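Local coordinates for protein 2-hydroxyisobutyryl-CoA mutase large subunit (Aquincola tertiaricarbonis, PDB 4R3U) that provides the substrate-binding half of a cobalamin-dependent mutase that interconverts 2-hydroxyisobutyryl-CoA and (S)-3-hydroxybutyryl-CoA, at residues 312-324 against 333-345. Numbering follows the deposited sequence.
Sequences KFRALRRCYAKIM and PESMRLRFHCQTA. With 3HC (3-hydroxybutanoyl-coenzyme A), chain E.
Leu338 packs between Tyr320 and Arg317, with CB against Tyr320 CD2 (3.5 Å) and Arg317 CG, while its CD1 reaches Tyr320 CB. Tyr320 CG stands anti to the backbone N (chi1 176°), which puts the ring against the backbone of 335-337; Met324 CG sits over one ring face, toward its rim. A water in plane at the Tyr320 edge donates to Met336 O and accepts from Leu338 N (2.8 Å), and gives Arg317 O a second partner beside Ala321 N. Farther along, Phe340 CE2 meets Phe313 CD1 at 3.6 Å; the planes are 28° apart, but the rings are slid so far that they barely overlap. Arg317 NH1 lies in the Phe340 plane, 3.7 Å from CE1, though its guanidinium bonds chiefly to Thr83; Cys342 SG lies obliquely to the Phe313 ring. On the strand's other side, the His341 ring lies flat under 3-hydroxybutanoyl-CoA, O5P 3.1 Å above its centre. With a leucine in place of His341, the pantetheine amide would probably be less firmly set here. Segment 312-324 runs nearly antiparallel to strand 340-344 (158°), its helix being the return leg of the beta-alpha-beta crossover from parallel neighbour 298-302 in the TIM-barrel domain; helix 420-442 packs on the helix's outer side.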
ATOM      1  N   LYS A 312       9.894 -12.996   9.871  1.00 24.37           N
ATOM      2  CA  LYS A 312      11.338 -12.980   9.735  1.00 23.28           C
ATOM      3  C   LYS A 312      11.957 -11.944  10.673  1.00 26.44           C
ATOM      4  O   LYS A 312      12.939 -12.253  11.343  1.00 25.80           O
ATOM      5  CB  LYS A 312      11.688 -12.684   8.268  1.00 25.20           C
ATOM      6  CG  LYS A 312      13.174 -12.768   7.902  1.00 27.62           C
ATOM      7  CD  LYS A 312      13.469 -11.980   6.618  1.00 23.07           C
ATOM      8  CE  LYS A 312      13.597 -10.503   6.912  1.00 18.75           C
ATOM      9  NZ  LYS A 312      13.617  -9.694   5.670  1.00 18.31           N
ATOM     10  N   PHE A 313      11.382 -10.717  10.732  1.00 23.35           N
ATOM     11  CA  PHE A 313      11.889  -9.624  11.575  1.00 22.03           C
ATOM     12  C   PHE A 313      11.776  -9.966  13.061  1.00 29.91           C
ATOM     13  O   PHE A 313      12.717  -9.711  13.818  1.00 33.85           O
ATOM     14  CB  PHE A 313      11.160  -8.313  11.262  1.00 22.07           C
ATOM     15  CG  PHE A 313      11.278  -7.760   9.856  1.00 21.99           C
ATOM     16  CD1 PHE A 313      12.520  -7.652   9.232  1.00 24.35           C
ATOM     17  CD2 PHE A 313      10.157  -7.259   9.189  1.00 23.55           C
ATOM     18  CE1 PHE A 313      12.633  -7.091   7.951  1.00 23.70           C
ATOM     19  CE2 PHE A 313      10.261  -6.729   7.898  1.00 24.12           C
ATOM     20  CZ  PHE A 313      11.498  -6.626   7.299  1.00 22.53           C
ATOM     21  N   ARG A 314      10.636 -10.566  13.471  1.00 25.62           N
ATOM     22  CA  ARG A 314      10.353 -10.974  14.852  1.00 25.54           C
ATOM     23  C   ARG A 314      11.224 -12.150  15.234  1.00 31.95           C
ATOM     24  O   ARG A 314      11.807 -12.148  16.327  1.00 33.09           O
ATOM     25  CB  ARG A 314       8.856 -11.268  15.045  1.00 22.68           C
ATOM     26  CG  ARG A 314       7.986 -10.037  14.789  1.00 23.03           C
ATOM     27  CD  ARG A 314       6.516 -10.372  14.645  1.00 26.94           C
ATOM     28  NE  ARG A 314       5.823 -10.360  15.935  1.00 33.79           N
ATOM     29  CZ  ARG A 314       5.515 -11.443  16.638  1.00 37.57           C
ATOM     30  NH1 ARG A 314       5.835 -12.653  16.187  1.00 21.61           N
ATOM     31  NH2 ARG A 314       4.878 -11.326  17.798  1.00 20.32           N
ATOM     32  N   ALA A 315      11.398 -13.112  14.303  1.00 29.80           N
ATOM     33  CA  ALA A 315      12.297 -14.269  14.494  1.00 30.16           C
ATOM     34  C   ALA A 315      13.743 -13.814  14.670  1.00 30.65           C
ATOM     35  O   ALA A 315      14.420 -14.310  15.550  1.00 32.11           O
ATOM     36  CB  ALA A 315      12.191 -15.228  13.318  1.00 30.46           C
ATOM     37  N   LEU A 316      14.207 -12.858  13.856  1.00 25.47           N
ATOM     38  CA  LEU A 316      15.569 -12.303  13.946  1.00 25.12           C
ATOM     39  C   LEU A 316      15.823 -11.701  15.315  1.00 31.37           C
ATOM     40  O   LEU A 316      16.854 -11.983  15.914  1.00 33.36           O
ATOM     41  CB  LEU A 316      15.788 -11.227  12.859  1.00 23.57           C
ATOM     42  CG  LEU A 316      16.219 -11.752  11.504  1.00 25.36           C
ATOM     43  CD1 LEU A 316      15.880 -10.767  10.414  1.00 22.80           C
ATOM     44  CD2 LEU A 316      17.694 -12.109  11.507  1.00 26.67           C
ATOM     45  N   ARG A 317      14.869 -10.895  15.833  1.00 27.44           N
ATOM     46  CA  ARG A 317      14.978 -10.268  17.152  1.00 26.17           C
ATOM     47  C   ARG A 317      15.081 -11.293  18.253  1.00 31.77           C
ATOM     48  O   ARG A 317      15.868 -11.087  19.183  1.00 34.13           O
ATOM     49  CB  ARG A 317      13.805  -9.323  17.417  1.00 23.73           C
ATOM     50  CG  ARG A 317      14.062  -7.892  16.962  1.00 20.87           C
ATOM     51  CD  ARG A 317      13.172  -6.882  17.666  1.00 18.23           C
ATOM     52  NE  ARG A 317      11.759  -7.134  17.375  1.00 30.88           N
ATOM     53  CZ  ARG A 317      11.078  -6.575  16.381  1.00 38.21           C
ATOM     54  NH1 ARG A 317      11.646  -5.654  15.615  1.00 28.80           N
ATOM     55  NH2 ARG A 317       9.817  -6.906  16.167  1.00 24.26           N
ATOM     56  N   ARG A 318      14.289 -12.399  18.160  1.00 27.31           N
ATOM     57  CA  ARG A 318      14.265 -13.484  19.154  1.00 27.94           C
ATOM     58  C   ARG A 318      15.568 -14.281  19.140  1.00 32.29           C
ATOM     59  O   ARG A 318      16.131 -14.543  20.202  1.00 32.83           O
ATOM     60  CB  ARG A 318      13.043 -14.406  18.951  1.00 28.10           C
ATOM     61  CG  ARG A 318      12.875 -15.475  20.042  1.00 36.48           C
ATOM     62  CD  ARG A 318      11.428 -15.833  20.239  1.00 32.67           C
ATOM     63  NE  ARG A 318      10.997 -16.881  19.325  1.00 25.12           N
ATOM     64  CZ  ARG A 318       9.737 -17.103  18.962  1.00 39.82           C
ATOM     65  NH1 ARG A 318       9.444 -18.120  18.169  1.00 38.84           N
ATOM     66  NH2 ARG A 318       8.761 -16.317  19.396  1.00 22.53           N
ATOM     67  N   CYS A 319      16.039 -14.661  17.931  1.00 29.40           N
ATOM     68  CA  CYS A 319      17.279 -15.407  17.685  1.00 28.78           C
ATOM     69  C   CYS A 319      18.484 -14.624  18.198  1.00 31.73           C
ATOM     70  O   CYS A 319      19.317 -15.171  18.927  1.00 31.29           O
ATOM     71  CB  CYS A 319      17.415 -15.742  16.201  1.00 27.43           C
ATOM     72  SG  CYS A 319      16.211 -16.951  15.599  1.00 31.09           S
ATOM     73  N   TYR A 320      18.524 -13.325  17.867  1.00 28.07           N
ATOM     74  CA  TYR A 320      19.562 -12.407  18.295  1.00 29.34           C
ATOM     75  C   TYR A 320      19.634 -12.316  19.812  1.00 36.68           C
ATOM     76  O   TYR A 320      20.734 -12.417  20.356  1.00 38.91           O
ATOM     77  CB  TYR A 320      19.337 -11.013  17.692  1.00 29.37           C
ATOM     78  CG  TYR A 320      20.335  -9.984  18.186  1.00 28.66           C
ATOM     79  CD1 TYR A 320      21.656  -9.995  17.742  1.00 29.76           C
ATOM     80  CD2 TYR A 320      19.961  -9.004  19.103  1.00 27.79           C
ATOM     81  CE1 TYR A 320      22.578  -9.044  18.182  1.00 27.81           C
ATOM     82  CE2 TYR A 320      20.870  -8.050  19.549  1.00 28.22           C
ATOM     83  CZ  TYR A 320      22.179  -8.078  19.087  1.00 32.93           C
ATOM     84  OH  TYR A 320      23.078  -7.147  19.526  1.00 31.10           O
ATOM     85  N   ALA A 321      18.469 -12.125  20.495  1.00 33.56           N
ATOM     86  CA  ALA A 321      18.411 -12.056  21.961  1.00 34.41           C
ATOM     87  C   ALA A 321      19.006 -13.319  22.589  1.00 38.67           C
ATOM     88  O   ALA A 321      19.896 -13.211  23.450  1.00 37.30           O
ATOM     89  CB  ALA A 321      16.987 -11.872  22.427  1.00 34.64           C
ATOM     90  N   LYS A 322      18.550 -14.512  22.101  1.00 33.51           N
ATOM     91  CA  LYS A 322      18.976 -15.819  22.589  1.00 33.47           C
ATOM     92  C   LYS A 322      20.472 -16.054  22.425  1.00 36.54           C
ATOM     93  O   LYS A 322      21.097 -16.566  23.346  1.00 35.47           O
ATOM     94  CB  LYS A 322      18.130 -16.943  21.969  1.00 34.34           C
ATOM     95  CG  LYS A 322      16.712 -16.967  22.515  1.00 36.95           C
ATOM     96  CD  LYS A 322      15.788 -17.957  21.816  1.00 39.17           C
ATOM     97  CE  LYS A 322      14.492 -18.068  22.593  1.00 32.68           C
ATOM     98  NZ  LYS A 322      13.627 -19.171  22.097  1.00 40.86           N
ATOM     99  N   ILE A 323      21.042 -15.641  21.272  1.00 33.55           N
ATOM    100  CA  ILE A 323      22.470 -15.793  20.932  1.00 32.61           C
ATOM    101  C   ILE A 323      23.323 -14.956  21.882  1.00 36.45           C
ATOM    102  O   ILE A 323      24.260 -15.476  22.483  1.00 36.85           O
ATOM    103  CB  ILE A 323      22.733 -15.439  19.436  1.00 33.67           C
ATOM    104  CG1 ILE A 323      22.097 -16.482  18.479  1.00 33.64           C
ATOM    105  CG2 ILE A 323      24.218 -15.268  19.140  1.00 33.66           C
ATOM    106  CD1 ILE A 323      21.937 -15.938  16.963  1.00 33.29           C
ATOM    107  N   MET A 324      22.987 -13.663  22.016  1.00 33.17           N
ATOM    108  CA  MET A 324      23.684 -12.703  22.872  1.00 33.76           C
ATOM    109  C   MET A 324      23.671 -13.105  24.349  1.00 37.99           C
ATOM    110  O   MET A 324      24.734 -13.117  24.985  1.00 38.75           O
ATOM    111  CB  MET A 324      23.139 -11.277  22.639  1.00 35.49           C
ATOM    112  CG  MET A 324      23.334 -10.776  21.202  1.00 37.84           C
ATOM    113  SD  MET A 324      24.991 -11.027  20.458  1.00 42.43           S
ATOM    114  CE  MET A 324      25.849  -9.741  21.181  1.00 39.33           C
ATOM    115  N   PRO A 333      20.716  -5.695  29.089  1.00 43.75           N
ATOM    116  CA  PRO A 333      19.566  -5.984  28.208  1.00 41.08           C
ATOM    117  C   PRO A 333      19.662  -5.406  26.801  1.00 42.38           C
ATOM    118  O   PRO A 333      19.179  -6.046  25.860  1.00 38.07           O
ATOM    119  CB  PRO A 333      18.367  -5.429  28.983  1.00 43.38           C
ATOM    120  CG  PRO A 333      18.954  -4.474  29.967  1.00 50.14           C
ATOM    121  CD  PRO A 333      20.273  -5.063  30.349  1.00 46.66           C
ATOM    122  N   GLU A 334      20.335  -4.234  26.653  1.00 39.94           N
ATOM    123  CA  GLU A 334      20.573  -3.542  25.369  1.00 37.74           C
ATOM    124  C   GLU A 334      21.444  -4.363  24.420  1.00 39.84           C
ATOM    125  O   GLU A 334      21.361  -4.190  23.198  1.00 40.90           O
ATOM    126  CB  GLU A 334      21.207  -2.163  25.574  1.00 39.68           C
ATOM    127  CG  GLU A 334      20.410  -1.208  26.448  1.00 48.85           C
ATOM    128  CD  GLU A 334      20.923   0.212  26.356  1.00 70.18           C
ATOM    129  OE1 GLU A 334      22.156   0.410  26.438  1.00 67.57           O
ATOM    130  OE2 GLU A 334      20.090   1.124  26.158  1.00 68.22           O
ATOM    131  N   SER A 335      22.254  -5.275  24.969  1.00 34.56           N
ATOM    132  CA  SER A 335      23.095  -6.195  24.199  1.00 32.93           C
ATOM    133  C   SER A 335      22.227  -7.257  23.494  1.00 35.25           C
ATOM    134  O   SER A 335      22.665  -7.865  22.526  1.00 32.52           O
ATOM    135  CB  SER A 335      24.062  -6.909  25.134  1.00 36.54           C
ATOM    136  OG  SER A 335      25.035  -6.013  25.632  1.00 43.22           O
ATOM    137  N   MET A 336      21.015  -7.499  24.017  1.00 33.22           N
ATOM    138  CA  MET A 336      20.101  -8.504  23.491  1.00 33.01           C
ATOM    139  C   MET A 336      18.991  -7.899  22.601  1.00 37.21           C
ATOM    140  O   MET A 336      18.317  -8.655  21.887  1.00 36.77           O
ATOM    141  CB  MET A 336      19.549  -9.377  24.640  1.00 36.73           C
ATOM    142  CG  MET A 336      20.652 -10.020  25.479  1.00 41.33           C
ATOM    143  SD  MET A 336      20.102 -10.500  27.129  1.00 46.50           S
ATOM    144  CE  MET A 336      21.336  -9.744  28.083  1.00 43.62           C
ATOM    145  N   ARG A 337      18.833  -6.546  22.602  1.00 32.95           N
ATOM    146  CA  ARG A 337      17.838  -5.899  21.747  1.00 32.21           C
ATOM    147  C   ARG A 337      18.350  -5.511  20.354  1.00 35.11           C
ATOM    148  O   ARG A 337      19.207  -4.633  20.219  1.00 34.99           O
ATOM    149  CB  ARG A 337      16.972  -4.815  22.443  1.00 31.83           C
ATOM    150  CG  ARG A 337      17.699  -3.602  23.001  1.00 38.30           C
ATOM    151  CD  ARG A 337      17.590  -2.373  22.112  1.00 43.97           C
ATOM    152  NE  ARG A 337      18.562  -1.324  22.477  1.00 53.81           N
ATOM    153  CZ  ARG A 337      19.831  -1.277  22.052  1.00 57.12           C
ATOM    154  NH1 ARG A 337      20.311  -2.228  21.263  1.00 28.42           N
ATOM    155  NH2 ARG A 337      20.625  -0.278  22.418  1.00 41.28           N
ATOM    156  N   LEU A 338      17.829  -6.210  19.320  1.00 29.89           N
ATOM    157  CA  LEU A 338      18.177  -5.992  17.923  1.00 27.81           C
ATOM    158  C   LEU A 338      17.516  -4.727  17.417  1.00 30.14           C
ATOM    159  O   LEU A 338      16.301  -4.575  17.523  1.00 30.83           O
ATOM    160  CB  LEU A 338      17.769  -7.219  17.057  1.00 26.88           C
ATOM    161  CG  LEU A 338      18.170  -7.222  15.578  1.00 28.37           C
ATOM    162  CD1 LEU A 338      18.564  -8.606  15.122  1.00 26.98           C
ATOM    163  CD2 LEU A 338      17.039  -6.688  14.693  1.00 28.17           C
ATOM    164  N   ARG A 339      18.327  -3.825  16.882  1.00 26.00           N
ATOM    165  CA  ARG A 339      17.890  -2.575  16.269  1.00 25.44           C
ATOM    166  C   ARG A 339      18.250  -2.744  14.796  1.00 29.14           C
ATOM    167  O   ARG A 339      19.331  -3.275  14.493  1.00 28.30           O
ATOM    168  CB  ARG A 339      18.612  -1.330  16.860  1.00 24.49           C
ATOM    169  CG  ARG A 339      18.373  -1.061  18.355  1.00 25.57           C
ATOM    170  CD  ARG A 339      19.279   0.045  18.853  1.00 27.02           C
ATOM    171  NE  ARG A 339      20.672  -0.237  18.497  1.00 29.28           N
ATOM    172  CZ  ARG A 339      21.589   0.672  18.190  1.00 28.26           C
ATOM    173  NH1 ARG A 339      21.292   1.964  18.219  1.00 25.75           N
ATOM    174  NH2 ARG A 339      22.808   0.297  17.858  1.00 26.76           N
ATOM    175  N   PHE A 340      17.337  -2.346  13.879  1.00 24.82           N
ATOM    176  CA  PHE A 340      17.586  -2.504  12.447  1.00 23.06           C
ATOM    177  C   PHE A 340      17.011  -1.418  11.548  1.00 25.13           C
ATOM    178  O   PHE A 340      15.957  -0.844  11.838  1.00 25.59           O
ATOM    179  CB  PHE A 340      17.193  -3.919  11.941  1.00 24.14           C
ATOM    180  CG  PHE A 340      15.717  -4.180  11.728  1.00 24.61           C
ATOM    181  CD1 PHE A 340      14.874  -4.460  12.805  1.00 27.44           C
ATOM    182  CD2 PHE A 340      15.175  -4.209  10.443  1.00 24.30           C
ATOM    183  CE1 PHE A 340      13.518  -4.755  12.599  1.00 26.27           C
ATOM    184  CE2 PHE A 340      13.810  -4.464  10.243  1.00 25.26           C
ATOM    185  CZ  PHE A 340      12.996  -4.749  11.318  1.00 23.64           C
ATOM    186  N   HIS A 341      17.755  -1.129  10.458  1.00 19.80           N
ATOM    187  CA  HIS A 341      17.333  -0.255   9.384  1.00 17.97           C
ATOM    188  C   HIS A 341      16.720  -1.221   8.386  1.00 23.14           C
ATOM    189  O   HIS A 341      17.163  -2.373   8.261  1.00 23.69           O
ATOM    190  CB  HIS A 341      18.515   0.470   8.725  1.00 17.43           C
ATOM    191  CG  HIS A 341      18.142   1.207   7.456  1.00 18.44           C
ATOM    192  ND1 HIS A 341      17.389   2.372   7.481  1.00 18.72           N
ATOM    193  CD2 HIS A 341      18.390   0.892   6.169  1.00 18.42           C
ATOM    194  CE1 HIS A 341      17.210   2.719   6.230  1.00 17.04           C
ATOM    195  NE2 HIS A 341      17.808   1.877   5.404  1.00 17.39           N
ATOM    196  N   CYS A 342      15.701  -0.756   7.676  1.00 22.10           N
ATOM    197  CA  CYS A 342      15.014  -1.573   6.685  1.00 21.13           C
ATOM    198  C   CYS A 342      14.918  -0.802   5.365  1.00 20.62           C
ATOM    199  O   CYS A 342      14.756   0.414   5.361  1.00 19.29           O
ATOM    200  CB  CYS A 342      13.632  -1.988   7.204  1.00 21.26           C
ATOM    201  SG  CYS A 342      12.775  -3.208   6.181  1.00 24.27           S
ATOM    202  N   GLN A 343      15.027  -1.518   4.252  1.00 17.58           N
ATOM    203  CA  GLN A 343      14.827  -0.961   2.928  1.00 16.40           C
ATOM    204  C   GLN A 343      13.879  -1.910   2.260  1.00 19.59           C
ATOM    205  O   GLN A 343      14.001  -3.123   2.446  1.00 20.14           O
ATOM    206  CB  GLN A 343      16.143  -0.832   2.143  1.00 16.63           C
ATOM    207  CG  GLN A 343      15.984  -0.108   0.793  1.00 13.38           C
ATOM    208  CD  GLN A 343      17.295   0.133   0.078  1.00 19.26           C
ATOM    209  OE1 GLN A 343      18.390   0.034   0.637  1.00 14.24           O
ATOM    210  NE2 GLN A 343      17.215   0.502  -1.171  1.00 15.09           N
ATOM    211  N   THR A 344      12.915  -1.368   1.507  1.00 16.78           N
ATOM    212  CA  THR A 344      11.941  -2.154   0.774  1.00 16.51           C
ATOM    213  C   THR A 344      12.674  -2.870  -0.364  1.00 22.21           C
ATOM    214  O   THR A 344      13.740  -2.386  -0.805  1.00 22.43           O
ATOM    215  CB  THR A 344      10.724  -1.280   0.387  1.00 20.20           C
ATOM    216  OG1 THR A 344      11.129  -0.237  -0.501  1.00 23.29           O
ATOM    217  CG2 THR A 344      10.021  -0.669   1.611  1.00 14.64           C
ATOM    218  N   ALA A 345      12.162  -4.062  -0.796  1.00 19.22           N
ATOM    219  CA  ALA A 345      12.810  -4.842  -1.849  1.00 18.23           C
ATOM    220  C   ALA A 345      12.772  -4.217  -3.235  1.00 21.89           C
ATOM    221  O   ALA A 345      11.756  -4.270  -3.951  1.00 22.20           O
ATOM    222  CB  ALA A 345      12.246  -6.247  -1.885  1.00 19.20           C
TER
HETATM  223  N1A 3HC E 801      11.423   5.707  23.156  0.50 46.88           N
HETATM  224  C2A 3HC E 801      12.583   6.431  23.725  0.50 45.91           C
HETATM  225  N3A 3HC E 801      13.691   6.543  22.768  0.50 44.89           N
HETATM  226  C4A 3HC E 801      13.603   6.034  21.516  0.50 45.41           C
HETATM  227  C5A 3HC E 801      12.503   5.382  21.084  0.50 46.16           C
HETATM  228  C6A 3HC E 801      11.445   5.209  21.907  0.50 45.41           C
HETATM  229  N6A 3HC E 801      10.388   4.554  21.427  0.50 43.70           N
HETATM  230  N7A 3HC E 801      12.727   5.020  19.818  0.50 44.40           N
HETATM  231  C8A 3HC E 801      13.938   5.446  19.470  0.50 42.80           C
HETATM  232  N9A 3HC E 801      14.489   6.042  20.523  0.50 42.50           N
HETATM  233  C1B 3HC E 801      15.833   6.684  20.646  0.50 38.06           C
HETATM  234  C2B 3HC E 801      16.969   5.692  20.504  0.50 35.54           C
HETATM  235  O2B 3HC E 801      17.296   5.079  21.755  0.50 35.58           O
HETATM  236  C3B 3HC E 801      18.096   6.571  19.987  0.50 38.73           C
HETATM  237  O3B 3HC E 801      18.731   7.288  21.074  0.50 44.84           O
HETATM  238  P3B 3HC E 801      20.332   7.431  21.227  0.50 43.89           P
HETATM  239  O7A 3HC E 801      20.724   8.142  19.993  0.50 45.33           O
HETATM  240  O8A 3HC E 801      20.446   8.235  22.468  0.50 47.76           O
HETATM  241  O9A 3HC E 801      20.770   6.021  21.339  0.50 39.49           O
HETATM  242  C4B 3HC E 801      17.376   7.587  19.107  0.50 36.96           C
HETATM  243  O4B 3HC E 801      15.993   7.637  19.571  0.50 38.51           O
HETATM  244  C5B 3HC E 801      17.472   7.202  17.620  0.50 34.44           C
HETATM  245  O5B 3HC E 801      16.622   6.066  17.347  0.50 33.39           O
HETATM  246  P1A 3HC E 801      17.176   4.623  16.832  0.50 33.76           P
HETATM  247  O1A 3HC E 801      18.587   4.398  17.249  0.50 34.58           O
HETATM  248  O2A 3HC E 801      16.175   3.599  17.175  0.50 32.48           O
HETATM  249  O3A 3HC E 801      17.032   4.918  15.223  0.50 33.55           O
HETATM  250  P2A 3HC E 801      18.197   5.393  14.195  0.50 29.74           P
HETATM  251  O4A 3HC E 801      17.577   5.581  12.875  0.50 28.43           O
HETATM  252  O5A 3HC E 801      19.008   6.497  14.765  0.50 33.02           O
HETATM  253  O6A 3HC E 801      19.110   4.101  14.179  0.50 28.82           O
HETATM  254  CBP 3HC E 801      20.033   2.009  13.377  0.50 27.99           C
HETATM  255  CCP 3HC E 801      18.750   2.846  13.576  0.50 29.25           C
HETATM  256  CDP 3HC E 801      20.537   1.642  14.779  0.50 26.17           C
HETATM  257  CEP 3HC E 801      19.682   0.707  12.648  0.50 28.00           C
HETATM  258  CAP 3HC E 801      21.129   2.823  12.612  0.50 27.59           C
HETATM  259  OAP 3HC E 801      22.403   2.149  12.504  0.50 27.43           O
HETATM  260  C9P 3HC E 801      20.699   3.477  11.267  0.50 28.49           C
HETATM  261  O9P 3HC E 801      20.189   4.599  11.238  0.50 29.02           O
HETATM  262  N8P 3HC E 801      21.006   2.796  10.152  0.50 28.88           N
HETATM  263  C7P 3HC E 801      20.714   3.344   8.823  0.50 26.92           C
HETATM  264  C6P 3HC E 801      21.384   2.503   7.746  0.50 24.04           C
HETATM  265  C5P 3HC E 801      21.024   2.974   6.333  0.50 21.79           C
HETATM  266  O5P 3HC E 801      20.198   3.864   6.117  0.50 21.65           O
HETATM  267  N4P 3HC E 801      21.699   2.322   5.379  0.50 20.57           N
HETATM  268  C3P 3HC E 801      21.500   2.592   3.962  0.50 22.35           C
HETATM  269  C2P 3HC E 801      21.909   1.359   3.202  0.50 22.78           C
HETATM  270  S1P 3HC E 801      21.614   1.538   1.417  0.50 26.37           S
HETATM  271  C1  3HC E 801      22.263  -0.065   0.918  0.50 27.73           C
HETATM  272  O1  3HC E 801      23.287  -0.562   1.384  0.50 27.03           O
HETATM  273  C2  3HC E 801      21.416  -0.867  -0.086  0.50 29.36           C
HETATM  274  C3  3HC E 801      21.580  -0.363  -1.522  0.50 31.51           C
HETATM  275  O3  3HC E 801      21.233   1.016  -1.580  0.50 33.43           O
HETATM  276  C4  3HC E 801      23.013  -0.579  -2.032  0.50 31.00           C
HETATM  277  O   HOH W   1      16.582  -8.607  20.067  1.00 30.22           O